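Putative oxygenase (Streptomyces coelicolor, PDB 2OG5) catalyses the iron(II)- and 2-oxoglutarate-dependent 3-hydroxylation of free L-asparagine to (2S,3S)-3-hydroxyasparagine, a building block of the calcium-dependent lipopeptide antibiotic. Local coordinates at residues P113-V118 with D157-P162; N182-H187 with T234-S239; A199-R204 with D321-W326; P230-A235 with A267-V272. All coordinates share one frame; numbering follows the deposited sequence. Where two conformers were deposited one is given.

Interaction 1. Residues P113-V118 with D157-P162; sequences PPTPRV and DVVPVP
Thr115 and Pro116 lie against Val159 where the loop 113-118 crosses the end of strand 156-158, a strand of the larger sheet of the jelly-roll fold. Two methyls meet closely, Thr115 CG2 standing 3.5 Å from Val159 CG1, tighter than usual van der Waals contact, as the two side chains slide past each other in opposite directions. With OG1 of Thr115 anti to the carbonyl carbon (chi1 -57°), CG2 falls anti to the nitrogen and meets the valine, and OG1 reaches the carbonyl oxygen of Asp324. Pro116 crosses Val159 at about a right angle, its CD 4.2 Å from Val159 CG1, while its carbonyl oxygen sits 3.4 Å from Val159 CG2. Farther along, Arg117 uses the aliphatic part of its chain, with CG 3.3 Å from CD of Pro162. Val161 spreads its two methyls over successive carbonyl oxygens of the loop, CG1 beside that of Arg117 and CG2 beside that of Val118.

In the next shell, Trp326 packs on Thr115, Pro116 and Val159 alike, and its indole nitrogen bonds to Asp157 OD1. That carboxylate is also held by Gln328 and, through OD2, by Ser121. The contact borders the cosubstrate site, the Pro160 side chain lying about 5 Å from that of Arg325, the 2-oxoglutarate-binding arginine. One water links the segments, donating to the Pro116 oxygen at 2.7 Å and to the Pro160 oxygen at 2.6 Å.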
loop_
_atom_site.group_PDB
_atom_site.type_symbol
_atom_site.label_atom_id
_atom_site.label_comp_id
_atom_site.label_asym_id
_atom_site.label_seq_id
_atom_site.Cartn_x
_atom_site.Cartn_y
_atom_site.Cartn_z
ATOM N N PRO A 113 -1.317 -17.403 14.077
ATOM C CA PRO A 113 -0.495 -18.570 13.805
ATOM C C PRO A 113 0.919 -18.157 13.418
ATOM O O PRO A 113 1.196 -16.963 13.317
ATOM C CB PRO A 113 -1.204 -19.211 12.611
ATOM C CG PRO A 113 -1.808 -18.087 11.904
ATOM C CD PRO A 113 -2.255 -17.138 12.974
ATOM N N PRO A 114 1.810 -19.135 13.195
ATOM C CA PRO A 114 3.140 -18.803 12.686
ATOM C C PRO A 114 3.055 -18.058 11.354
ATOM O O PRO A 114 2.113 -18.254 10.577
ATOM C CB PRO A 114 3.808 -20.168 12.509
ATOM C CG PRO A 114 3.041 -21.096 13.375
ATOM C CD PRO A 114 1.640 -20.583 13.395
ATOM N N THR A 115 4.025 -17.191 11.096
ATOM C CA THR A 115 4.018 -16.406 9.882
ATOM C C THR A 115 4.066 -17.341 8.669
ATOM O O THR A 115 4.929 -18.223 8.616
ATOM C CB THR A 115 5.230 -15.466 9.864
ATOM O OG1 THR A 115 5.205 -14.641 11.039
ATOM C CG2 THR A 115 5.235 -14.596 8.622
ATOM N N PRO A 116 3.141 -17.165 7.702
ATOM C CA PRO A 116 3.177 -17.990 6.486
ATOM C C PRO A 116 4.502 -17.864 5.737
ATOM O O PRO A 116 5.160 -16.827 5.813
ATOM C CB PRO A 116 2.030 -17.426 5.635
ATOM C CG PRO A 116 1.162 -16.709 6.565
ATOM C CD PRO A 116 2.011 -16.218 7.686
ATOM N N ARG A 117 4.870 -18.920 5.017
ATOM C CA ARG A 117 6.177 -19.024 4.390
ATOM C C ARG A 117 6.092 -19.459 2.917
ATOM O O ARG A 117 7.058 -19.976 2.363
ATOM C CB ARG A 117 7.008 -20.022 5.189
ATOM C CG ARG A 117 8.486 -19.898 4.986
ATOM C CD ARG A 117 9.246 -20.825 5.901
ATOM N NE ARG A 117 8.854 -20.642 7.296
ATOM C CZ ARG A 117 9.046 -21.538 8.260
ATOM N NH1 ARG A 117 9.653 -22.697 8.017
ATOM N NH2 ARG A 117 8.637 -21.264 9.489
ATOM N N VAL A 118 4.944 -19.231 2.291
ATOM C CA VAL A 118 4.734 -19.566 0.884
ATOM C C VAL A 118 4.545 -18.291 0.095
ATOM O O VAL A 118 4.054 -17.293 0.631
ATOM C CB VAL A 118 3.521 -20.498 0.697
ATOM C CG1 VAL A 118 3.776 -21.816 1.406
ATOM C CG2 VAL A 118 2.244 -19.849 1.204
ATOM N N ASP A 157 -0.770 -11.114 1.940
ATOM C CA ASP A 157 0.269 -11.219 2.953
ATOM C C ASP A 157 1.591 -10.681 2.445
ATOM O O ASP A 157 1.967 -10.886 1.277
ATOM C CB ASP A 157 0.464 -12.673 3.393
ATOM C CG ASP A 157 -0.729 -13.226 4.144
ATOM O OD1 ASP A 157 -1.295 -12.511 4.985
ATOM O OD2 ASP A 157 -1.097 -14.400 3.920
ATOM N N VAL A 158 2.292 -9.971 3.324
ATOM C CA VAL A 158 3.662 -9.543 3.061
ATOM C C VAL A 158 4.541 -10.302 4.061
ATOM O O VAL A 158 4.588 -9.955 5.250
ATOM C CB VAL A 158 3.803 -8.026 3.197
ATOM C CG1 VAL A 158 5.214 -7.580 2.825
ATOM C CG2 VAL A 158 2.766 -7.313 2.314
ATOM N N VAL A 159 5.189 -11.372 3.583
ATOM C CA VAL A 159 5.953 -12.305 4.419
ATOM C C VAL A 159 7.141 -12.825 3.624
ATOM O O VAL A 159 7.027 -13.037 2.415
ATOM C CB VAL A 159 5.090 -13.504 4.889
ATOM C CG1 VAL A 159 3.950 -13.031 5.785
ATOM C CG2 VAL A 159 4.527 -14.288 3.695
ATOM N N PRO A 160 8.289 -13.021 4.286
ATOM C CA PRO A 160 9.455 -13.496 3.538
ATOM C C PRO A 160 9.372 -14.980 3.211
ATOM O O PRO A 160 8.964 -15.768 4.058
ATOM C CB PRO A 160 10.609 -13.218 4.502
ATOM C CG PRO A 160 9.994 -13.338 5.861
ATOM C CD PRO A 160 8.596 -12.795 5.713
ATOM N N VAL A 161 9.785 -15.354 1.998
ATOM C CA VAL A 161 9.708 -16.736 1.531
ATOM C C VAL A 161 11.102 -17.250 1.165
ATOM O O VAL A 161 11.817 -16.580 0.413
ATOM C CB VAL A 161 8.815 -16.829 0.287
ATOM C CG1 VAL A 161 8.742 -18.254 -0.228
ATOM C CG2 VAL A 161 7.406 -16.298 0.594
ATOM N N PRO A 162 11.493 -18.431 1.688
ATOM C CA PRO A 162 12.795 -19.000 1.330
ATOM C C PRO A 162 12.999 -19.119 -0.173
ATOM O O PRO A 162 12.122 -19.605 -0.882
ATOM C CB PRO A 162 12.767 -20.382 1.986
ATOM C CG PRO A 162 11.837 -20.234 3.121
ATOM C CD PRO A 162 10.786 -19.281 2.659
HETATM O O HOH W 1 7.711 -16.022 6.368
#

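Interaction 2. Residues N182-H187 with T234-S239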
loop_
_atom_site.group_PDB
_atom_site.type_symbol
_atom_site.label_atom_id
_atom_site.label_comp_id
_atom_site.label_asym_id
_atom_site.label_seq_id
_atom_site.Cartn_x
_atom_site.Cartn_y
_atom_site.Cartn_z
ATOM N N ASN A 182 2.387 -0.662 -8.537
ATOM C CA ASN A 182 1.842 -0.964 -9.854
ATOM C C ASN A 182 1.877 0.267 -10.752
ATOM O O ASN A 182 0.892 0.607 -11.408
ATOM C CB ASN A 182 0.414 -1.550 -9.756
ATOM C CG ASN A 182 0.370 -2.873 -8.984
ATOM O OD1 ASN A 182 -0.686 -3.287 -8.475
ATOM N ND2 ASN A 182 1.515 -3.538 -8.883
ATOM N N ALA A 183 3.046 0.915 -10.792
ATOM C CA ALA A 183 3.235 2.174 -11.509
ATOM C C ALA A 183 2.807 2.096 -12.975
ATOM O O ALA A 183 2.301 3.072 -13.529
ATOM C CB ALA A 183 4.706 2.637 -11.410
ATOM N N PHE A 184 2.997 0.935 -13.596
ATOM C CA PHE A 184 2.626 0.733 -14.999
ATOM C C PHE A 184 1.131 0.854 -15.273
ATOM O O PHE A 184 0.737 1.077 -16.414
ATOM C CB PHE A 184 3.078 -0.659 -15.460
ATOM C CG PHE A 184 2.205 -1.787 -14.948
ATOM C CD1 PHE A 184 1.208 -2.328 -15.749
ATOM C CD2 PHE A 184 2.378 -2.306 -13.669
ATOM C CE1 PHE A 184 0.396 -3.367 -15.268
ATOM C CE2 PHE A 184 1.572 -3.343 -13.196
ATOM C CZ PHE A 184 0.588 -3.866 -13.999
ATOM N N HIS A 185 0.300 0.650 -14.253
ATOM C CA HIS A 185 -1.134 0.420 -14.476
ATOM C C HIS A 185 -1.949 1.710 -14.404
ATOM O O HIS A 185 -1.780 2.513 -13.483
ATOM C CB HIS A 185 -1.629 -0.591 -13.446
ATOM C CG HIS A 185 -2.897 -1.288 -13.826
ATOM N ND1 HIS A 185 -4.104 -0.632 -13.941
ATOM C CD2 HIS A 185 -3.154 -2.596 -14.064
ATOM C CE1 HIS A 185 -5.047 -1.502 -14.262
ATOM N NE2 HIS A 185 -4.499 -2.703 -14.335
ATOM N N GLU A 186 -2.833 1.889 -15.384
ATOM C CA GLU A 186 -3.735 3.044 -15.449
ATOM C C GLU A 186 -4.580 3.209 -14.190
ATOM O O GLU A 186 -4.886 4.330 -13.786
ATOM C CB GLU A 186 -4.658 2.905 -16.670
ATOM C CG GLU A 186 -5.705 4.003 -16.824
ATOM C CD GLU A 186 -6.659 3.784 -17.996
ATOM O OE1 GLU A 186 -6.559 2.746 -18.701
ATOM O OE2 GLU A 186 -7.533 4.661 -18.184
ATOM N N HIS A 187 -4.972 2.089 -13.590
ATOM C CA HIS A 187 -5.803 2.085 -12.388
ATOM C C HIS A 187 -5.039 1.538 -11.202
ATOM O O HIS A 187 -5.586 0.824 -10.367
ATOM C CB HIS A 187 -7.077 1.279 -12.636
ATOM C CG HIS A 187 -7.937 1.868 -13.699
ATOM N ND1 HIS A 187 -8.481 3.125 -13.590
ATOM C CD2 HIS A 187 -8.351 1.377 -14.892
ATOM C CE1 HIS A 187 -9.182 3.394 -14.676
ATOM N NE2 HIS A 187 -9.118 2.351 -15.484
ATOM N N THR A 234 7.812 2.411 -18.402
ATOM C CA THR A 234 7.552 1.471 -17.306
ATOM C C THR A 234 6.680 0.332 -17.830
ATOM O O THR A 234 5.461 0.420 -17.829
ATOM C CB THR A 234 6.870 2.182 -16.122
ATOM O OG1 THR A 234 7.622 3.348 -15.770
ATOM C CG2 THR A 234 6.785 1.262 -14.892
ATOM N N ALA A 235 7.316 -0.733 -18.309
ATOM C CA ALA A 235 6.571 -1.825 -18.942
ATOM C C ALA A 235 5.877 -2.667 -17.874
ATOM O O ALA A 235 6.361 -2.735 -16.738
ATOM C CB ALA A 235 7.493 -2.690 -19.801
ATOM N N PRO A 236 4.734 -3.295 -18.228
ATOM C CA PRO A 236 4.058 -4.133 -17.238
ATOM C C PRO A 236 4.916 -5.334 -16.887
ATOM O O PRO A 236 5.735 -5.759 -17.709
ATOM C CB PRO A 236 2.784 -4.596 -17.959
ATOM C CG PRO A 236 2.646 -3.735 -19.162
ATOM C CD PRO A 236 4.028 -3.294 -19.522
ATOM N N PRO A 237 4.734 -5.892 -15.686
ATOM C CA PRO A 237 5.465 -7.113 -15.375
ATOM C C PRO A 237 5.008 -8.254 -16.286
ATOM O O PRO A 237 3.887 -8.218 -16.797
ATOM C CB PRO A 237 5.087 -7.394 -13.915
ATOM C CG PRO A 237 4.479 -6.126 -13.402
ATOM C CD PRO A 237 3.867 -5.464 -14.577
ATOM N N PRO A 238 5.870 -9.264 -16.505
ATOM C CA PRO A 238 5.495 -10.416 -17.334
ATOM C C PRO A 238 4.158 -11.102 -16.963
ATOM O O PRO A 238 3.471 -11.601 -17.853
ATOM C CB PRO A 238 6.679 -11.370 -17.152
ATOM C CG PRO A 238 7.826 -10.497 -16.819
ATOM C CD PRO A 238 7.260 -9.362 -16.024
ATOM N N SER A 239 3.797 -11.107 -15.677
ATOM C CA SER A 239 2.536 -11.714 -15.196
ATOM C C SER A 239 1.253 -11.099 -15.771
ATOM O O SER A 239 0.221 -11.787 -15.875
ATOM C CB SER A 239 2.469 -11.650 -13.661
ATOM O OG SER A 239 3.490 -12.442 -13.068
#
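A surface contact of CH-pi type joins two loops beside the substrate site: the ring of Phe184 is laid against the proline run of 234-239. Phe184 belongs to a type I beta turn from Asn182 to His185, closed by the bond from His185 N to Asn182 O; the turn follows strand 176-179 and includes the asparagine-binding residue Asn182. Pro237 comes over one face of the phenyl ring, its CD 3.6 Å from the centroid and 19° off the ring normal. Pro236 approaches the same face through CA, less centrally, and its CB lies 3.5 Å from Phe184 CD1. Both proline rings cross the phenylalanine at about a right angle. The opposite face is covered by CB of His185, so the phenyl is sandwiched between its sequence neighbour and the prolines, while Phe240 makes an edge-to-face contact with it. A chi1 of 76° puts CG of Phe184 between its nitrogen and carbonyl carbon and brings one face of the ring against the prolines. Nearer the turn's backbone, Thr234 contributes its methyl, CG2 standing 4.3 Å from Ala183 CB. His185 is itself fixed in rotation, for its ND1 accepts from His187 N at 2.9 Å, nearly in the imidazole plane.

Interaction 3. Residues A199-R204 with D321-W326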
loop_
_atom_site.group_PDB
_atom_site.type_symbol
_atom_site.label_atom_id
_atom_site.label_comp_id
_atom_site.label_asym_id
_atom_site.label_seq_id
_atom_site.Cartn_x
_atom_site.Cartn_y
_atom_site.Cartn_z
ATOM N N ALA A 199 5.736 -7.789 14.051
ATOM C CA ALA A 199 6.893 -6.988 13.695
ATOM C C ALA A 199 8.059 -7.877 13.273
ATOM O O ALA A 199 8.127 -9.040 13.641
ATOM C CB ALA A 199 7.299 -6.097 14.859
ATOM N N ASP A 200 8.973 -7.316 12.488
ATOM C CA ASP A 200 10.257 -7.975 12.225
ATOM C C ASP A 200 11.016 -8.093 13.536
ATOM O O ASP A 200 11.446 -7.080 14.072
ATOM C CB ASP A 200 11.105 -7.161 11.250
ATOM C CG ASP A 200 12.554 -7.627 11.182
ATOM O OD1 ASP A 200 12.840 -8.833 11.335
ATOM O OD2 ASP A 200 13.428 -6.756 10.985
ATOM N N PRO A 201 11.207 -9.321 14.046
ATOM C CA PRO A 201 11.880 -9.444 15.334
ATOM C C PRO A 201 13.366 -9.094 15.292
ATOM O O PRO A 201 13.961 -8.875 16.355
ATOM C CB PRO A 201 11.702 -10.926 15.666
ATOM C CG PRO A 201 11.645 -11.599 14.360
ATOM C CD PRO A 201 10.866 -10.643 13.490
ATOM N N THR A 202 13.963 -9.065 14.100
ATOM C CA THR A 202 15.408 -8.887 13.978
ATOM C C THR A 202 15.837 -7.429 14.098
ATOM O O THR A 202 17.023 -7.160 14.313
ATOM C CB THR A 202 15.962 -9.443 12.660
ATOM O OG1 THR A 202 15.588 -8.571 11.591
ATOM C CG2 THR A 202 15.478 -10.880 12.382
ATOM N N GLY A 203 14.894 -6.502 13.940
ATOM C CA GLY A 203 15.167 -5.075 14.082
ATOM C C GLY A 203 15.718 -4.355 12.852
ATOM O O GLY A 203 15.988 -3.149 12.911
ATOM N N ARG A 204 15.906 -5.068 11.743
ATOM C CA ARG A 204 16.519 -4.465 10.555
ATOM C C ARG A 204 15.534 -4.007 9.478
ATOM O O ARG A 204 15.889 -3.151 8.670
ATOM C CB ARG A 204 17.542 -5.418 9.928
ATOM C CG ARG A 204 18.814 -5.638 10.769
ATOM C CD ARG A 204 19.886 -6.403 9.990
ATOM N NE ARG A 204 20.314 -5.674 8.795
ATOM C CZ ARG A 204 20.821 -6.218 7.692
ATOM N NH1 ARG A 204 20.975 -7.535 7.569
ATOM N NH2 ARG A 204 21.155 -5.436 6.682
ATOM N N ASP A 321 11.344 -19.296 10.879
ATOM C CA ASP A 321 10.960 -20.163 11.988
ATOM C C ASP A 321 9.532 -19.876 12.471
ATOM O O ASP A 321 9.141 -20.316 13.555
ATOM C CB ASP A 321 11.947 -20.006 13.143
ATOM C CG ASP A 321 11.937 -18.610 13.751
ATOM O OD1 ASP A 321 11.223 -17.723 13.222
ATOM O OD2 ASP A 321 12.640 -18.413 14.760
ATOM N N GLY A 322 8.785 -19.101 11.684
ATOM C CA GLY A 322 7.397 -18.757 11.998
ATOM C C GLY A 322 7.234 -17.465 12.784
ATOM O O GLY A 322 6.112 -17.092 13.124
ATOM N N THR A 323 8.345 -16.781 13.073
ATOM C CA THR A 323 8.323 -15.569 13.905
ATOM C C THR A 323 8.617 -14.290 13.107
ATOM O O THR A 323 8.684 -13.204 13.669
ATOM C CB THR A 323 9.315 -15.663 15.099
ATOM O OG1 THR A 323 10.668 -15.595 14.637
ATOM C CG2 THR A 323 9.112 -16.976 15.887
ATOM N N ASP A 324 8.796 -14.420 11.798
ATOM C CA ASP A 324 9.144 -13.274 10.958
ATOM C C ASP A 324 8.027 -12.246 10.775
ATOM O O ASP A 324 6.856 -12.502 11.054
ATOM C CB ASP A 324 9.611 -13.740 9.570
ATOM C CG ASP A 324 10.982 -14.391 9.598
ATOM O OD1 ASP A 324 11.951 -13.714 10.019
ATOM O OD2 ASP A 324 11.088 -15.550 9.161
ATOM N N ARG A 325 8.463 -11.075 10.308
ATOM C CA ARG A 325 7.614 -9.959 9.889
ATOM C C ARG A 325 6.393 -10.433 9.109
ATOM O O ARG A 325 6.537 -11.196 8.169
ATOM C CB ARG A 325 8.468 -9.052 8.992
ATOM C CG ARG A 325 7.874 -7.716 8.580
ATOM C CD ARG A 325 8.915 -6.961 7.741
ATOM N NE ARG A 325 8.603 -5.557 7.464
ATOM C CZ ARG A 325 8.115 -5.092 6.318
ATOM N NH1 ARG A 325 7.819 -5.907 5.310
ATOM N NH2 ARG A 325 7.900 -3.800 6.181
ATOM N N TRP A 326 5.212 -9.946 9.476
ATOM C CA TRP A 326 3.964 -10.303 8.797
ATOM C C TRP A 326 3.103 -9.051 8.699
ATOM O O TRP A 326 2.613 -8.559 9.726
ATOM C CB TRP A 326 3.214 -11.383 9.582
ATOM C CG TRP A 326 2.014 -11.984 8.893
ATOM C CD1 TRP A 326 1.473 -11.620 7.681
ATOM C CD2 TRP A 326 1.183 -13.040 9.393
ATOM N NE1 TRP A 326 0.387 -12.399 7.401
ATOM C CE2 TRP A 326 0.180 -13.274 8.431
ATOM C CE3 TRP A 326 1.202 -13.828 10.553
ATOM C CZ2 TRP A 326 -0.795 -14.253 8.591
ATOM C CZ3 TRP A 326 0.218 -14.806 10.711
ATOM C CH2 TRP A 326 -0.764 -15.003 9.732
HETATM O O HOH W 2 11.378 -10.937 10.053
#
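The backbones of Asp200 and Arg325 come together with their CA atoms 4.0 Å apart, where the type I turn from Asp200 to Gly203 meets the loop leading into strand 326-333. Arg325 lays the start of its side chain along Asp200, CB standing 3.8 Å from Asp200 CA. CG is anti to the arginine nitrogen (chi1 -172°), and in the conformer given, one of two, the chain runs extended to NE, with CD also approaching Asp200 CB. Pro201 crosses Thr323 at about a right angle and rests CD 3.4 Å from the Thr323 carbonyl oxygen.

Polar contact between the segments runs through one water, which donates to Asp200 OD1 and to Asp324 OD1 and accepts from Arg325 N at 2.9 Å. It lies between two carboxylates whose OD1 atoms are 5.1 Å apart, and probably eases their repulsion. Each segment carries an Asx turn. Asp200 OD1 takes Thr202 N from above its carboxylate plane and Thr202 OG1, at 2.8 Å, on its syn lone pair; Asp321 OD1 similarly receives both Thr323 N and Thr323 OG1. Asp324 is braced in turn by the backbone nitrogens of Arg319 and Tyr320. The Asx turn of Asp200 thus packs against the base of Arg325, the 2-oxoglutarate-binding arginine of this iron(II) dioxygenase.

Interaction 4. Residues P230-A235 with A267-V272; sequences PEFRTA and AATEPV
Arg233 and Glu270 face each other as the hydrogen-bonded pair of a small antiparallel sheet of two strands, 232-233 and 270-271. Their two backbone bonds are equally straight: Arg233 N to Glu270 O and Glu270 N to Arg233 O are each 2.8 Å, with 172° at the hydrogen. A third, from Val272 N to Glu231 O at 2.9 Å, reaches its acceptor from above the carbonyl plane. Between these bonds Phe232 and Pro271 form the non-hydrogen-bonded pair, and the CA atoms of Phe232 and Thr269 make CA-H...O contacts with the oxygens of Glu270 and Arg233.

Apolar contacts are sparser. Thr269 offers CG2 to Phe232 CB at 3.8 Å. Phe232 and Pro271 project from the same face of the sheet and pack on helix 274-290, the phenylalanine reaching Ala276 and Leu280. Arg233 and Glu270 emerge from the other face, where CB of the arginine lies 4.4 Å from Val272 CG2. The Glu231 carboxylate is held beyond the strands, by the hydroxyl of Thr273 and a salt bridge to Arg275.

A side-chain polar link joins Thr234 and Thr269, next to the Arg233-Glu270 pair. Thr269 holds OG1 anti to its carbonyl carbon (chi1 -59°), where it also meets Asp265 N; this hydroxyl and OG1 of Thr234 are hydrogen-bonded at 2.8 Å.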
loop_
_atom_site.group_PDB
_atom_site.type_symbol
_atom_site.label_atom_id
_atom_site.label_comp_id
_atom_site.label_asym_id
_atom_site.label_seq_id
_atom_site.Cartn_x
_atom_site.Cartn_y
_atom_site.Cartn_z
ATOM N N PRO A 230 8.102 13.120 -21.757
ATOM C CA PRO A 230 7.710 11.734 -21.999
ATOM C C PRO A 230 8.895 10.845 -22.368
ATOM O O PRO A 230 8.982 10.349 -23.495
ATOM C CB PRO A 230 6.721 11.861 -23.164
ATOM C CG PRO A 230 7.217 13.023 -23.919
ATOM C CD PRO A 230 7.742 13.990 -22.893
ATOM N N GLU A 231 9.804 10.646 -21.417
ATOM C CA GLU A 231 11.074 9.992 -21.702
ATOM C C GLU A 231 11.366 8.844 -20.736
ATOM O O GLU A 231 12.528 8.517 -20.479
ATOM C CB GLU A 231 12.182 11.044 -21.696
ATOM C CG GLU A 231 11.948 12.106 -22.769
ATOM C CD GLU A 231 13.013 13.172 -22.829
ATOM O OE1 GLU A 231 14.000 13.096 -22.075
ATOM O OE2 GLU A 231 12.854 14.091 -23.659
ATOM N N PHE A 232 10.296 8.223 -20.238
ATOM C CA PHE A 232 10.402 7.121 -19.283
ATOM C C PHE A 232 9.444 5.997 -19.657
ATOM O O PHE A 232 8.259 6.230 -19.902
ATOM C CB PHE A 232 10.097 7.618 -17.873
ATOM C CG PHE A 232 10.884 8.833 -17.477
ATOM C CD1 PHE A 232 12.110 8.711 -16.841
ATOM C CD2 PHE A 232 10.404 10.105 -17.767
ATOM C CE1 PHE A 232 12.835 9.836 -16.470
ATOM C CE2 PHE A 232 11.119 11.229 -17.416
ATOM C CZ PHE A 232 12.343 11.100 -16.764
ATOM N N ARG A 233 9.953 4.771 -19.672
ATOM C CA ARG A 233 9.167 3.603 -20.044
ATOM C C ARG A 233 9.043 2.662 -18.845
ATOM O O ARG A 233 10.045 2.176 -18.337
ATOM C CB ARG A 233 9.868 2.879 -21.187
ATOM C CG ARG A 233 9.104 1.698 -21.763
ATOM C CD ARG A 233 9.892 1.064 -22.904
ATOM N NE ARG A 233 10.112 1.997 -24.018
ATOM C CZ ARG A 233 9.301 2.162 -25.065
ATOM N NH1 ARG A 233 8.167 1.469 -25.183
ATOM N NH2 ARG A 233 9.620 3.043 -26.011
ATOM N N THR A 234 7.812 2.411 -18.402
ATOM C CA THR A 234 7.552 1.471 -17.306
ATOM C C THR A 234 6.680 0.332 -17.830
ATOM O O THR A 234 5.461 0.420 -17.829
ATOM C CB THR A 234 6.870 2.182 -16.122
ATOM O OG1 THR A 234 7.622 3.348 -15.770
ATOM C CG2 THR A 234 6.785 1.262 -14.892
ATOM N N ALA A 235 7.316 -0.733 -18.309
ATOM C CA ALA A 235 6.571 -1.825 -18.942
ATOM C C ALA A 235 5.877 -2.667 -17.874
ATOM O O ALA A 235 6.361 -2.735 -16.738
ATOM C CB ALA A 235 7.493 -2.690 -19.801
ATOM N N ALA A 267 13.064 0.383 -9.966
ATOM C CA ALA A 267 13.521 -0.917 -10.465
ATOM C C ALA A 267 13.085 -1.182 -11.901
ATOM O O ALA A 267 13.852 -1.748 -12.679
ATOM C CB ALA A 267 13.031 -2.042 -9.562
ATOM N N ALA A 268 11.871 -0.767 -12.258
ATOM C CA ALA A 268 11.266 -1.122 -13.541
ATOM C C ALA A 268 11.317 0.017 -14.570
ATOM O O ALA A 268 11.463 -0.238 -15.769
ATOM C CB ALA A 268 9.836 -1.578 -13.330
ATOM N N THR A 269 11.214 1.265 -14.117
ATOM C CA THR A 269 11.169 2.405 -15.042
ATOM C C THR A 269 12.515 2.580 -15.752
ATOM O O THR A 269 13.558 2.688 -15.109
ATOM C CB THR A 269 10.781 3.715 -14.328
ATOM O OG1 THR A 269 9.493 3.566 -13.713
ATOM C CG2 THR A 269 10.737 4.889 -15.322
ATOM N N GLU A 270 12.472 2.600 -17.081
ATOM C CA GLU A 270 13.664 2.718 -17.917
ATOM C C GLU A 270 13.701 4.103 -18.556
ATOM O O GLU A 270 12.725 4.515 -19.185
ATOM C CB GLU A 270 13.620 1.672 -19.031
ATOM C CG GLU A 270 13.783 0.230 -18.562
ATOM C CD GLU A 270 15.198 -0.109 -18.125
ATOM O OE1 GLU A 270 16.152 0.564 -18.578
ATOM O OE2 GLU A 270 15.360 -1.061 -17.329
ATOM N N PRO A 271 14.830 4.820 -18.409
ATOM C CA PRO A 271 14.971 6.107 -19.082
ATOM C C PRO A 271 15.230 5.903 -20.569
ATOM O O PRO A 271 15.983 4.998 -20.935
ATOM C CB PRO A 271 16.202 6.717 -18.406
ATOM C CG PRO A 271 17.012 5.551 -17.990
ATOM C CD PRO A 271 16.031 4.474 -17.625
ATOM N N VAL A 272 14.626 6.746 -21.401
ATOM C CA VAL A 272 14.751 6.662 -22.864
ATOM C C VAL A 272 15.806 7.638 -23.396
ATOM O O VAL A 272 16.237 7.521 -24.545
ATOM C CB VAL A 272 13.378 6.925 -23.545
ATOM C CG1 VAL A 272 13.523 7.165 -25.046
ATOM C CG2 VAL A 272 12.438 5.764 -23.275
#

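Overall arrangement
Interactions 1 and 3 are partly buried neighbours, with centres about 10 Å apart, both near the start of strand 326-333. Thr115 bonds to Gly322 and Asp324, Trp326 of interaction 3 packs on Thr115, Pro116 and Val159 of interaction 1, and each contact bridges its segments by a single water. Interactions 2 and 4 lie together elsewhere, about 11 Å between centres, and share Thr234 and Ala235: the chain leaves the two-stranded sheet and enters the proline run. Backbone bonding dominates interaction 4, also partly buried, whereas interaction 2, alone a surface contact, relies on CH-pi packing. Interactions 2 and 3 each include a ligand-binding residue, for asparagine and 2-oxoglutarate respectively.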